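Local coordinates for protein sarcoplasmic calcium-binding proteins II, V, VI, and VII (Branchiostoma lanceolatum, PDB 2SAS) that binds calcium ions through EF-hand loops in muscle, and is, like parvalbumin, apparently more abundant in fast-contracting fibres, though its exact role is not established, at residues Q8-T13 with R167-P172; F16-N21 with E32-R37; N105-L110 with R160-Y165; V122-F127 with A143-I148. All blocks are in the same frame, centred on the assembly; numbering follows the deposited sequence.

Contact 1: Q8-T13 with R167-P172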
# COMPACT_ATOMS: atom_id res chain seq x y z
N GLN A 8 -4.72 11.31 -3.29
CA GLN A 8 -3.93 10.08 -3.01
C GLN A 8 -4.29 9.53 -1.63
O GLN A 8 -4.51 8.30 -1.48
CB GLN A 8 -2.47 10.41 -3.10
CG GLN A 8 -1.43 9.35 -3.18
CD GLN A 8 -0.01 9.92 -3.06
OE1 GLN A 8 0.39 10.89 -3.72
NE2 GLN A 8 0.72 9.24 -2.18
N LYS A 9 -4.35 10.39 -0.65
CA LYS A 9 -4.63 10.09 0.76
C LYS A 9 -6.10 9.79 0.89
O LYS A 9 -6.46 8.97 1.74
CB LYS A 9 -4.22 11.18 1.76
CG LYS A 9 -2.80 11.72 1.47
CD LYS A 9 -2.41 12.81 2.43
CE LYS A 9 -3.46 13.93 2.48
NZ LYS A 9 -3.03 15.13 3.20
N ILE A 10 -6.93 10.48 0.11
CA ILE A 10 -8.38 10.16 0.13
C ILE A 10 -8.57 8.73 -0.40
O ILE A 10 -9.30 7.89 0.15
CB ILE A 10 -9.27 11.24 -0.52
CG1 ILE A 10 -9.24 12.53 0.38
CG2 ILE A 10 -10.72 10.72 -0.55
CD1 ILE A 10 -9.51 13.87 -0.35
N LYS A 11 -7.89 8.39 -1.46
CA LYS A 11 -7.98 7.02 -2.01
C LYS A 11 -7.58 6.07 -0.87
O LYS A 11 -8.28 5.10 -0.56
CB LYS A 11 -7.18 6.85 -3.27
CG LYS A 11 -7.42 5.55 -4.06
CD LYS A 11 -8.92 5.25 -4.21
CE LYS A 11 -9.11 4.23 -5.31
NZ LYS A 11 -8.71 2.86 -4.84
N PHE A 12 -6.45 6.40 -0.22
CA PHE A 12 -5.93 5.64 0.90
C PHE A 12 -7.00 5.30 1.91
O PHE A 12 -7.11 4.10 2.25
CB PHE A 12 -4.72 6.27 1.57
CG PHE A 12 -4.09 5.47 2.67
CD1 PHE A 12 -4.52 5.60 3.98
CD2 PHE A 12 -3.04 4.60 2.36
CE1 PHE A 12 -3.89 4.88 5.01
CE2 PHE A 12 -2.40 3.88 3.39
CZ PHE A 12 -2.83 4.02 4.70
N THR A 13 -7.73 6.24 2.42
CA THR A 13 -8.82 5.93 3.39
C THR A 13 -9.95 5.14 2.78
O THR A 13 -10.66 4.33 3.46
CB THR A 13 -9.30 7.29 4.04
OG1 THR A 13 -10.01 8.01 2.99
CG2 THR A 13 -8.13 8.14 4.54
N ARG A 167 -5.38 15.46 9.58
CA ARG A 167 -4.36 15.93 8.64
C ARG A 167 -4.22 15.02 7.43
O ARG A 167 -3.82 15.55 6.38
CB ARG A 167 -3.02 16.10 9.33
CG ARG A 167 -3.04 17.17 10.43
CD ARG A 167 -1.70 16.98 11.12
NE ARG A 167 -1.42 18.08 12.02
CZ ARG A 167 -0.79 19.18 11.58
NH1 ARG A 167 -0.38 19.22 10.30
NH2 ARG A 167 -0.55 20.19 12.41
N LEU A 168 -4.48 13.77 7.63
CA LEU A 168 -4.42 12.76 6.58
C LEU A 168 -5.52 13.06 5.54
O LEU A 168 -5.36 12.91 4.35
CB LEU A 168 -4.73 11.37 7.21
CG LEU A 168 -4.33 10.10 6.52
CD1 LEU A 168 -5.49 9.08 6.50
CD2 LEU A 168 -3.88 10.31 5.09
N LEU A 169 -6.69 13.42 6.08
CA LEU A 169 -7.86 13.71 5.28
C LEU A 169 -7.78 15.10 4.62
O LEU A 169 -8.26 15.24 3.47
CB LEU A 169 -9.12 13.48 6.12
CG LEU A 169 -9.91 12.20 6.02
CD1 LEU A 169 -10.22 11.79 4.59
CD2 LEU A 169 -9.09 11.06 6.67
N THR A 170 -7.25 16.10 5.30
CA THR A 170 -7.28 17.44 4.70
C THR A 170 -6.10 18.21 4.26
O THR A 170 -6.29 19.05 3.30
CB THR A 170 -8.17 18.33 5.69
OG1 THR A 170 -7.40 18.44 6.91
CG2 THR A 170 -9.54 17.67 5.94
N SER A 171 -4.88 17.97 4.71
CA SER A 171 -3.75 18.81 4.31
C SER A 171 -3.42 18.71 2.83
O SER A 171 -3.43 17.62 2.27
CB SER A 171 -2.47 18.49 5.09
OG SER A 171 -2.81 18.38 6.46
N PRO A 172 -3.08 19.88 2.32
CA PRO A 172 -2.69 19.98 0.91
C PRO A 172 -1.21 19.70 0.81
O PRO A 172 -0.68 19.79 -0.31
CB PRO A 172 -3.14 21.40 0.57
CG PRO A 172 -2.86 22.17 1.79
CD PRO A 172 -3.12 21.20 2.94
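Lys9 and Thr13, one turn apart on the first helix of EF-hand 1, lean on Leu168 and Leu169 in the last turn of helix 158-170, which belongs to EF-hand 4, and on Ser171 just beyond it; the first and last EF-hands of the chain thus meet here. The ammonium of the lysine donates to two backbone carbonyls at and just past the helix end, one of the bonds weak. Lys9 passes its methylene chain alongside Leu168, the two side chains running in opposite senses, with CB 3.5 Å from CD2 of Leu168. The Lys9 chain is bent beyond CD, and Lys9 NZ donates to Ser171 O at 2.7 Å, tilted 20° from that carbonyl plane. The weak second bond runs from Lys9 NZ to Arg167 O at 3.3 Å. The ammonium therefore lies among carbonyl oxygens where the helix finishes, a place where its positive charge probably suits the helix dipole. Ile10 adds a looser apolar touch, its CG1 lying 4.4 Å from CD1 of Leu169, and Trp79 and Tyr82 of helix 79-91 pack on the same isoleucine. Phe12 brings CD1 of its ring obliquely to Leu168 CD1, while its ring also stacks with Phe16. Thr13 closes the row. Its hydroxyl turns back to its own helix, Thr13 OG1 donating to Ile10 O at 2.9 Å, and it is also hydrogen-bonded to Tyr82 OH. The methyl is left for the partner helix: Thr13 CG2 meets Leu168 CD1 tip to tip at 3.4 Å and, crossing the other leucine, lies 3.7 Å from Leu169 CD2.

Contact 2: F16-N21 with E32-R37. With CA (calcium ion), chain B.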
# COMPACT_ATOMS: atom_id res chain seq x y z
N PHE A 16 -8.32 1.36 2.57
CA PHE A 16 -7.84 0.72 3.79
C PHE A 16 -8.78 0.88 4.94
O PHE A 16 -8.86 0.04 5.83
CB PHE A 16 -6.46 1.33 4.17
CG PHE A 16 -5.40 0.80 3.26
CD1 PHE A 16 -5.38 1.19 1.93
CD2 PHE A 16 -4.49 -0.13 3.75
CE1 PHE A 16 -4.40 0.64 1.05
CE2 PHE A 16 -3.52 -0.67 2.91
CZ PHE A 16 -3.52 -0.32 1.57
N PHE A 17 -9.52 1.95 4.99
CA PHE A 17 -10.39 2.16 6.16
C PHE A 17 -11.85 1.85 5.83
O PHE A 17 -12.60 1.79 6.82
CB PHE A 17 -10.26 3.57 6.66
CG PHE A 17 -8.96 4.15 7.00
CD1 PHE A 17 -7.80 3.35 7.17
CD2 PHE A 17 -8.89 5.52 7.29
CE1 PHE A 17 -6.60 3.93 7.56
CE2 PHE A 17 -7.68 6.10 7.69
CZ PHE A 17 -6.54 5.29 7.84
N LEU A 18 -12.24 1.68 4.57
CA LEU A 18 -13.69 1.45 4.36
C LEU A 18 -14.04 0.29 3.45
O LEU A 18 -14.97 -0.43 3.85
CB LEU A 18 -14.37 2.76 3.91
CG LEU A 18 -14.59 3.85 4.92
CD1 LEU A 18 -14.59 5.19 4.18
CD2 LEU A 18 -15.92 3.69 5.67
N ASP A 19 -13.38 0.21 2.33
CA ASP A 19 -13.63 -0.83 1.32
C ASP A 19 -12.91 -2.11 1.73
O ASP A 19 -11.91 -2.54 1.13
CB ASP A 19 -13.32 -0.32 -0.09
CG ASP A 19 -13.67 -1.33 -1.17
OD1 ASP A 19 -14.67 -2.08 -0.98
OD2 ASP A 19 -12.99 -1.44 -2.22
N MET A 20 -13.45 -2.72 2.77
CA MET A 20 -12.87 -3.97 3.35
C MET A 20 -12.80 -5.11 2.35
O MET A 20 -11.77 -5.80 2.32
CB MET A 20 -13.64 -4.40 4.58
CG MET A 20 -13.73 -3.28 5.56
SD MET A 20 -12.05 -3.06 6.29
CE MET A 20 -11.41 -1.75 5.24
N ASN A 21 -13.85 -5.27 1.54
CA ASN A 21 -13.89 -6.33 0.56
C ASN A 21 -13.25 -5.97 -0.77
O ASN A 21 -13.43 -6.77 -1.71
CB ASN A 21 -15.32 -6.85 0.34
CG ASN A 21 -16.26 -5.79 -0.20
OD1 ASN A 21 -15.83 -4.91 -0.95
ND2 ASN A 21 -17.55 -5.90 0.16
N GLU A 32 -20.10 -5.11 7.32
CA GLU A 32 -20.30 -6.45 7.89
C GLU A 32 -18.91 -7.10 8.03
O GLU A 32 -18.62 -7.86 8.96
CB GLU A 32 -21.21 -7.36 7.08
CG GLU A 32 -22.72 -7.03 6.88
CD GLU A 32 -23.38 -7.76 5.74
OE1 GLU A 32 -22.87 -7.88 4.63
OE2 GLU A 32 -24.50 -8.27 5.98
N ASP A 33 -18.00 -6.78 7.12
CA ASP A 33 -16.62 -7.28 7.09
C ASP A 33 -15.79 -6.71 8.24
O ASP A 33 -14.76 -7.24 8.69
CB ASP A 33 -15.92 -6.93 5.77
CG ASP A 33 -16.16 -7.81 4.59
OD1 ASP A 33 -17.24 -8.45 4.57
OD2 ASP A 33 -15.34 -7.84 3.64
N MET A 34 -16.21 -5.56 8.73
CA MET A 34 -15.49 -4.95 9.87
C MET A 34 -15.81 -5.80 11.11
O MET A 34 -14.94 -6.11 11.94
CB MET A 34 -15.92 -3.53 9.92
CG MET A 34 -15.27 -2.77 8.78
SD MET A 34 -15.82 -1.05 9.01
CE MET A 34 -15.74 -0.47 7.31
N MET A 35 -17.07 -6.17 11.20
CA MET A 35 -17.70 -6.96 12.24
C MET A 35 -17.11 -8.35 12.24
O MET A 35 -16.73 -8.88 13.29
CB MET A 35 -19.22 -7.02 12.09
CG MET A 35 -19.87 -5.84 12.73
SD MET A 35 -19.42 -5.74 14.49
CE MET A 35 -20.15 -7.32 15.01
N THR A 36 -17.04 -8.93 11.05
CA THR A 36 -16.38 -10.23 10.90
C THR A 36 -14.96 -10.11 11.43
O THR A 36 -14.51 -11.03 12.09
CB THR A 36 -16.31 -10.76 9.42
OG1 THR A 36 -17.68 -10.87 9.02
CG2 THR A 36 -15.52 -12.09 9.32
N ARG A 37 -14.25 -9.08 11.10
CA ARG A 37 -12.83 -8.86 11.53
C ARG A 37 -12.81 -8.88 13.08
O ARG A 37 -12.04 -9.66 13.66
CB ARG A 37 -12.31 -7.54 11.08
CG ARG A 37 -11.12 -7.37 10.18
CD ARG A 37 -11.47 -6.31 9.15
NE ARG A 37 -10.38 -5.64 8.55
CZ ARG A 37 -9.42 -6.06 7.73
NH1 ARG A 37 -9.25 -7.34 7.40
NH2 ARG A 37 -8.53 -5.16 7.24
CA CA B . -16.76 -2.73 -0.93
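Met20, Met34 and Asp33 carry most of this contact, which lies within EF-hand 1, where the start of the calcium loop folds back against the exiting helix 28-42. Met20, between two calcium ligands in the sequence, points at that helix. Its chain bends at chi2 (-72°), and it crosses Met34 at about a right angle, the CG atoms of Met20 and Met34 3.6 Å apart. Met34 is extended beyond CG, and its methyl reaches the backbone, CE of Met34 3.5 Å from Leu18 O. Arg106 and Phe109 of helix 103-114 pack on the same methionine. Asp33 approaches from the preceding position on the helix: its CB rests 3.6 Å from CB of Met20, while OD2 comes to 3.4 Å from CB of Asn21, a packing contact without a hydrogen bond. The Arg37 and Met20 side chains cross at about a right angle, with Met20 SD oblique to the guanidinium and 3.8 Å from Arg37 NE. An alanine in place of Met20 would probably leave the CG of Met34 and the guanidinium of Arg37 without their sulphur-bearing neighbour and open a gap between loop and helix. On either side of Met20 in the sequence the ligands begin: the calcium ion is held by Asp19 OD1 at 2.2 Å and Asn21 OD1 at 2.4 Å, with Asp23, Ser25 and Asp30 completing the protein's share of the site. No hydrogen bond joins the two segments, which implies that the loop entrance and exiting helix are matched here mainly by thioether and methylene packing, while the carboxylate of Asp19 makes its bonds to the calcium ion and within the loop.

Contact 3: N105-L110 with R160-Y165; sequences NRIPFL and RYKELY
Between the first helix of EF-hand 3 and the last helix of EF-hand 4, Ile107 of helix 103-114 fits against Tyr161, Lys162 and Tyr165 of helix 158-170. Its two branches divide the work. With CG1 anti to the carbonyl carbon (chi1 -70°), that branch of Ile107 lies over one face of the Tyr165 ring in a CH-pi contact, CG1 3.5 Å from the ring centroid and displaced toward the rim beside CD1. Ile107 CG2, the other branch, sits in the plane of the Tyr161 ring at its edge, 3.7 Å from Tyr161 CD2, and is the same distance from CG of Lys162, whose extended chain the isoleucine crosses at about a right angle. Helices of paired EF-hands commonly pack into a shared hydrophobic core, and here the short helical segments cross at 124°, their axes 10.1 Å apart at closest approach. Leu110, one turn further on, extends the same surface: CB is 3.4 Å from the hydroxyl oxygen of Tyr161, and CD2 comes to 3.9 Å from Tyr165 CE2, the leucine and the second tyrosine crossing at about a right angle. Phe17 of helix 4-18 packs on both Leu110 and Tyr165 and so carries EF-hand 1 into the cluster. At the other end Arg106 contributes its aliphatic part, CG lying 3.6 Å from Tyr165 OH, whereas its guanidinium turns away to a salt bridge with Glu61 and a hydrogen bond to Phe17 O.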
# COMPACT_ATOMS: atom_id res chain seq x y z
N ASN A 105 -17.10 8.15 14.13
CA ASN A 105 -17.16 6.74 14.54
C ASN A 105 -15.98 5.98 13.92
O ASN A 105 -15.58 4.93 14.47
CB ASN A 105 -18.47 6.01 14.25
CG ASN A 105 -18.44 4.61 14.90
OD1 ASN A 105 -18.75 4.53 16.10
ND2 ASN A 105 -18.13 3.55 14.15
N ARG A 106 -15.51 6.47 12.80
CA ARG A 106 -14.37 5.84 12.08
C ARG A 106 -13.12 6.08 12.93
O ARG A 106 -12.39 5.08 13.13
CB ARG A 106 -14.28 6.25 10.65
CG ARG A 106 -13.25 5.73 9.66
CD ARG A 106 -13.70 4.47 8.95
NE ARG A 106 -14.66 3.82 9.85
CZ ARG A 106 -14.71 2.51 10.07
NH1 ARG A 106 -13.98 1.69 9.32
NH2 ARG A 106 -15.53 2.02 11.00
N ILE A 107 -12.89 7.30 13.40
CA ILE A 107 -11.73 7.64 14.24
C ILE A 107 -11.52 6.71 15.43
O ILE A 107 -10.45 6.08 15.44
CB ILE A 107 -11.59 9.15 14.58
CG1 ILE A 107 -11.20 9.97 13.31
CG2 ILE A 107 -10.60 9.46 15.74
CD1 ILE A 107 -11.91 11.40 13.40
N PRO A 108 -12.43 6.57 16.36
CA PRO A 108 -12.28 5.68 17.53
C PRO A 108 -12.14 4.22 17.19
O PRO A 108 -11.36 3.46 17.81
CB PRO A 108 -13.53 5.92 18.37
CG PRO A 108 -14.56 6.37 17.36
CD PRO A 108 -13.73 7.31 16.43
N PHE A 109 -12.88 3.85 16.16
CA PHE A 109 -12.85 2.43 15.67
C PHE A 109 -11.46 2.11 15.18
O PHE A 109 -10.84 1.04 15.50
CB PHE A 109 -14.03 2.21 14.71
CG PHE A 109 -14.08 0.85 14.10
CD1 PHE A 109 -13.38 0.56 12.93
CD2 PHE A 109 -14.78 -0.16 14.78
CE1 PHE A 109 -13.40 -0.75 12.42
CE2 PHE A 109 -14.82 -1.46 14.27
CZ PHE A 109 -14.13 -1.72 13.09
N LEU A 110 -10.90 2.97 14.36
CA LEU A 110 -9.53 2.80 13.86
C LEU A 110 -8.54 2.87 15.01
O LEU A 110 -7.63 2.04 15.08
CB LEU A 110 -9.23 3.93 12.88
CG LEU A 110 -9.26 3.60 11.39
CD1 LEU A 110 -10.03 2.32 11.17
CD2 LEU A 110 -9.84 4.82 10.71
N ARG A 160 -4.29 12.34 19.89
CA ARG A 160 -3.15 12.49 18.97
C ARG A 160 -3.62 11.91 17.62
O ARG A 160 -3.39 12.55 16.60
CB ARG A 160 -1.91 11.74 19.42
CG ARG A 160 -0.63 12.51 19.18
CD ARG A 160 -0.44 12.89 17.78
NE ARG A 160 0.32 14.15 17.60
CZ ARG A 160 1.32 14.15 16.72
NH1 ARG A 160 1.61 12.93 16.23
NH2 ARG A 160 2.05 15.14 16.32
N TYR A 161 -4.30 10.80 17.74
CA TYR A 161 -4.88 10.04 16.66
C TYR A 161 -5.77 10.96 15.78
O TYR A 161 -5.47 11.06 14.58
CB TYR A 161 -5.68 8.77 17.09
CG TYR A 161 -5.97 8.04 15.80
CD1 TYR A 161 -4.97 7.31 15.15
CD2 TYR A 161 -7.23 8.11 15.20
CE1 TYR A 161 -5.24 6.61 13.99
CE2 TYR A 161 -7.51 7.43 14.01
CZ TYR A 161 -6.51 6.70 13.40
OH TYR A 161 -6.78 6.12 12.20
N LYS A 162 -6.77 11.51 16.41
CA LYS A 162 -7.72 12.46 15.92
C LYS A 162 -7.02 13.56 15.08
O LYS A 162 -7.53 13.85 14.01
CB LYS A 162 -8.48 13.21 17.03
CG LYS A 162 -9.53 12.34 17.77
CD LYS A 162 -10.26 13.17 18.82
CE LYS A 162 -11.28 12.36 19.61
NZ LYS A 162 -12.24 13.28 20.29
N GLU A 163 -5.93 14.09 15.58
CA GLU A 163 -5.19 15.18 14.95
C GLU A 163 -4.60 14.72 13.63
O GLU A 163 -4.62 15.44 12.63
CB GLU A 163 -4.03 15.75 15.80
CG GLU A 163 -4.23 16.28 17.21
CD GLU A 163 -2.99 16.62 18.01
OE1 GLU A 163 -1.85 16.69 17.55
OE2 GLU A 163 -3.21 16.82 19.25
N LEU A 164 -4.01 13.52 13.71
CA LEU A 164 -3.36 12.93 12.53
C LEU A 164 -4.39 12.49 11.51
O LEU A 164 -4.24 12.72 10.30
CB LEU A 164 -2.41 11.88 13.03
CG LEU A 164 -1.34 12.31 14.02
CD1 LEU A 164 -0.76 11.06 14.68
CD2 LEU A 164 -0.25 13.04 13.25
N TYR A 165 -5.48 11.88 12.00
CA TYR A 165 -6.54 11.46 11.03
C TYR A 165 -6.97 12.69 10.21
O TYR A 165 -6.94 12.63 8.98
CB TYR A 165 -7.65 10.68 11.69
CG TYR A 165 -8.79 10.22 10.84
CD1 TYR A 165 -9.83 11.12 10.56
CD2 TYR A 165 -8.93 8.94 10.36
CE1 TYR A 165 -10.95 10.74 9.84
CE2 TYR A 165 -10.03 8.52 9.60
CZ TYR A 165 -11.05 9.42 9.38
OH TYR A 165 -12.16 9.06 8.64

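Contact 4: V122-F127 with A143-I148; sequences VDLEEF and AVYNVI. With CA (calcium ion), chain D.
Phe127 is the apolar centre, touching Val144, Tyr145 and Ile148 across the contact. The CD1 methyl of Ile148 meets Phe127 tip to tip and lies over one face of its ring, 4.1 Å from the centroid in a CH-pi contact. Val144 crosses the phenylalanine at about a right angle, and its CG1 is 3.6 Å from Phe127 CE2. Tyr145 slides past Phe127 in the opposite direction; with CG anti to the backbone N (chi1 -170°), its ring sets off toward the other helix, and it has the largest area buried here of any residue. Leu124 covers one face of the Tyr145 ring, Leu124 CB almost straight above the centroid at 4.2 Å, only 2° off the normal. This is the exiting side of EF-hand 3 packed on the first helix of EF-hand 4, as in paired EF-hands. At the polar edge Tyr145 OH donates to Val122 O at 2.8 Å, in the carbonyl plane and on a lone pair. A phenylalanine in place of Tyr145 would probably leave Val122 O without this donor and the end of the loop without its bond to helix 141-149. Next to it Asp123 and Glu126 form a capping box: Glu126 N donates to Asp123 OD1 with an N-H...O angle of 162°, and Asp123 N donates to Glu126 OE1 at 2.9 Å. The Glu126 carboxylate grips the calcium ion with both oxygens, Glu126 OE1 at 2.2 Å and OE2 at 2.5 Å. The chemistry implies that the helix start, the bidentate ligand and the tyrosine's bond to Val122 are linked through a few consecutive residues, so the loop end is tied to the neighbouring hand.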
# COMPACT_ATOMS: atom_id res chain seq x y z
N VAL A 122 -1.02 3.99 21.58
CA VAL A 122 -0.62 2.89 20.66
C VAL A 122 0.92 3.02 20.83
O VAL A 122 1.46 4.12 20.54
CB VAL A 122 -1.18 2.82 19.25
CG1 VAL A 122 -2.44 3.62 19.03
CG2 VAL A 122 -0.18 2.97 18.13
N ASP A 123 1.50 1.96 21.37
CA ASP A 123 2.97 2.06 21.60
C ASP A 123 3.62 1.67 20.29
O ASP A 123 2.80 1.37 19.39
CB ASP A 123 3.40 1.28 22.82
CG ASP A 123 3.06 -0.17 22.77
OD1 ASP A 123 3.22 -0.82 21.76
OD2 ASP A 123 2.59 -0.69 23.80
N LEU A 124 4.93 1.68 20.26
CA LEU A 124 5.74 1.34 19.11
C LEU A 124 5.48 -0.05 18.55
O LEU A 124 5.43 -0.24 17.33
CB LEU A 124 7.21 1.52 19.54
CG LEU A 124 8.31 2.05 18.67
CD1 LEU A 124 9.64 1.32 19.05
CD2 LEU A 124 8.04 1.76 17.21
N GLU A 125 5.34 -1.07 19.38
CA GLU A 125 5.10 -2.42 18.90
C GLU A 125 3.72 -2.49 18.24
O GLU A 125 3.58 -3.13 17.20
CB GLU A 125 5.31 -3.48 19.92
CG GLU A 125 4.38 -4.68 20.13
CD GLU A 125 3.56 -4.57 21.39
OE1 GLU A 125 4.28 -4.31 22.39
OE2 GLU A 125 2.34 -4.69 21.43
N GLU A 126 2.77 -1.80 18.86
CA GLU A 126 1.39 -1.75 18.30
C GLU A 126 1.44 -1.06 16.96
O GLU A 126 0.89 -1.56 15.95
CB GLU A 126 0.45 -1.00 19.26
CG GLU A 126 0.38 -1.71 20.63
CD GLU A 126 -0.52 -1.22 21.64
OE1 GLU A 126 -0.62 0.02 21.76
OE2 GLU A 126 -1.22 -1.92 22.37
N PHE A 127 2.19 0.05 16.91
CA PHE A 127 2.33 0.81 15.66
C PHE A 127 2.94 -0.10 14.61
O PHE A 127 2.44 -0.16 13.47
CB PHE A 127 3.03 2.17 15.89
CG PHE A 127 3.14 2.92 14.59
CD1 PHE A 127 1.98 3.54 14.08
CD2 PHE A 127 4.33 2.95 13.87
CE1 PHE A 127 1.97 4.18 12.86
CE2 PHE A 127 4.37 3.62 12.65
CZ PHE A 127 3.18 4.23 12.14
N ALA A 143 11.57 5.78 13.51
CA ALA A 143 11.59 7.17 13.02
C ALA A 143 10.19 7.67 12.68
O ALA A 143 9.93 8.86 12.77
CB ALA A 143 12.46 7.34 11.79
N VAL A 144 9.30 6.79 12.21
CA VAL A 144 7.92 7.22 11.88
C VAL A 144 7.24 7.46 13.22
O VAL A 144 6.47 8.40 13.41
CB VAL A 144 7.18 6.20 11.00
CG1 VAL A 144 5.70 6.48 10.96
CG2 VAL A 144 7.79 6.10 9.61
N TYR A 145 7.54 6.59 14.17
CA TYR A 145 6.91 6.77 15.52
C TYR A 145 7.38 8.04 16.18
O TYR A 145 6.65 8.65 16.98
CB TYR A 145 7.28 5.56 16.38
CG TYR A 145 6.52 5.51 17.66
CD1 TYR A 145 5.21 5.03 17.54
CD2 TYR A 145 7.00 5.89 18.91
CE1 TYR A 145 4.39 4.92 18.65
CE2 TYR A 145 6.16 5.77 20.05
CZ TYR A 145 4.89 5.29 19.90
OH TYR A 145 4.01 5.16 20.92
N ASN A 146 8.59 8.50 15.91
CA ASN A 146 9.10 9.74 16.51
C ASN A 146 8.46 10.97 15.91
O ASN A 146 8.36 12.02 16.58
CB ASN A 146 10.64 9.71 16.58
CG ASN A 146 11.05 9.00 17.89
OD1 ASN A 146 11.22 9.62 18.95
ND2 ASN A 146 11.17 7.69 17.86
N VAL A 147 7.99 10.91 14.66
CA VAL A 147 7.28 12.08 14.10
C VAL A 147 5.94 12.15 14.85
O VAL A 147 5.45 13.18 15.31
CB VAL A 147 7.10 11.95 12.59
CG1 VAL A 147 6.09 12.99 12.06
CG2 VAL A 147 8.40 12.01 11.82
N ILE A 148 5.33 10.96 15.04
CA ILE A 148 4.05 10.94 15.76
C ILE A 148 4.13 11.41 17.22
O ILE A 148 3.26 12.13 17.75
CB ILE A 148 3.40 9.52 15.71
CG1 ILE A 148 3.48 8.93 14.27
CG2 ILE A 148 1.96 9.62 16.27
CD1 ILE A 148 2.75 7.55 14.15
CA CA D . -1.82 0.10 23.63

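In the fold
From the N terminus, helix 4-18 opens contact 1, which closes only when the chain reaches 167-172 and so encloses the other three. Contact 2 closes first, a short loop within EF-hand 1. Contact 3 opens later, in series with it, and joins helix 103-114 to helix 158-170; within its loop lies contact 4, where EF-hands 3 and 4 meet beside a calcium site. None cross. Contacts 1 and 3 share helix 158-170, and Phe17 links contact 2 to both, packing on Phe12 and Leu168 and on Leu110 and Tyr165. Contact 4 reaches contact 3 through Ile148 and Leu164. Contact 1 ties the first hand to the fourth, contacts 3 and 4 tie the third to the fourth, and contact 2 closes the first on itself.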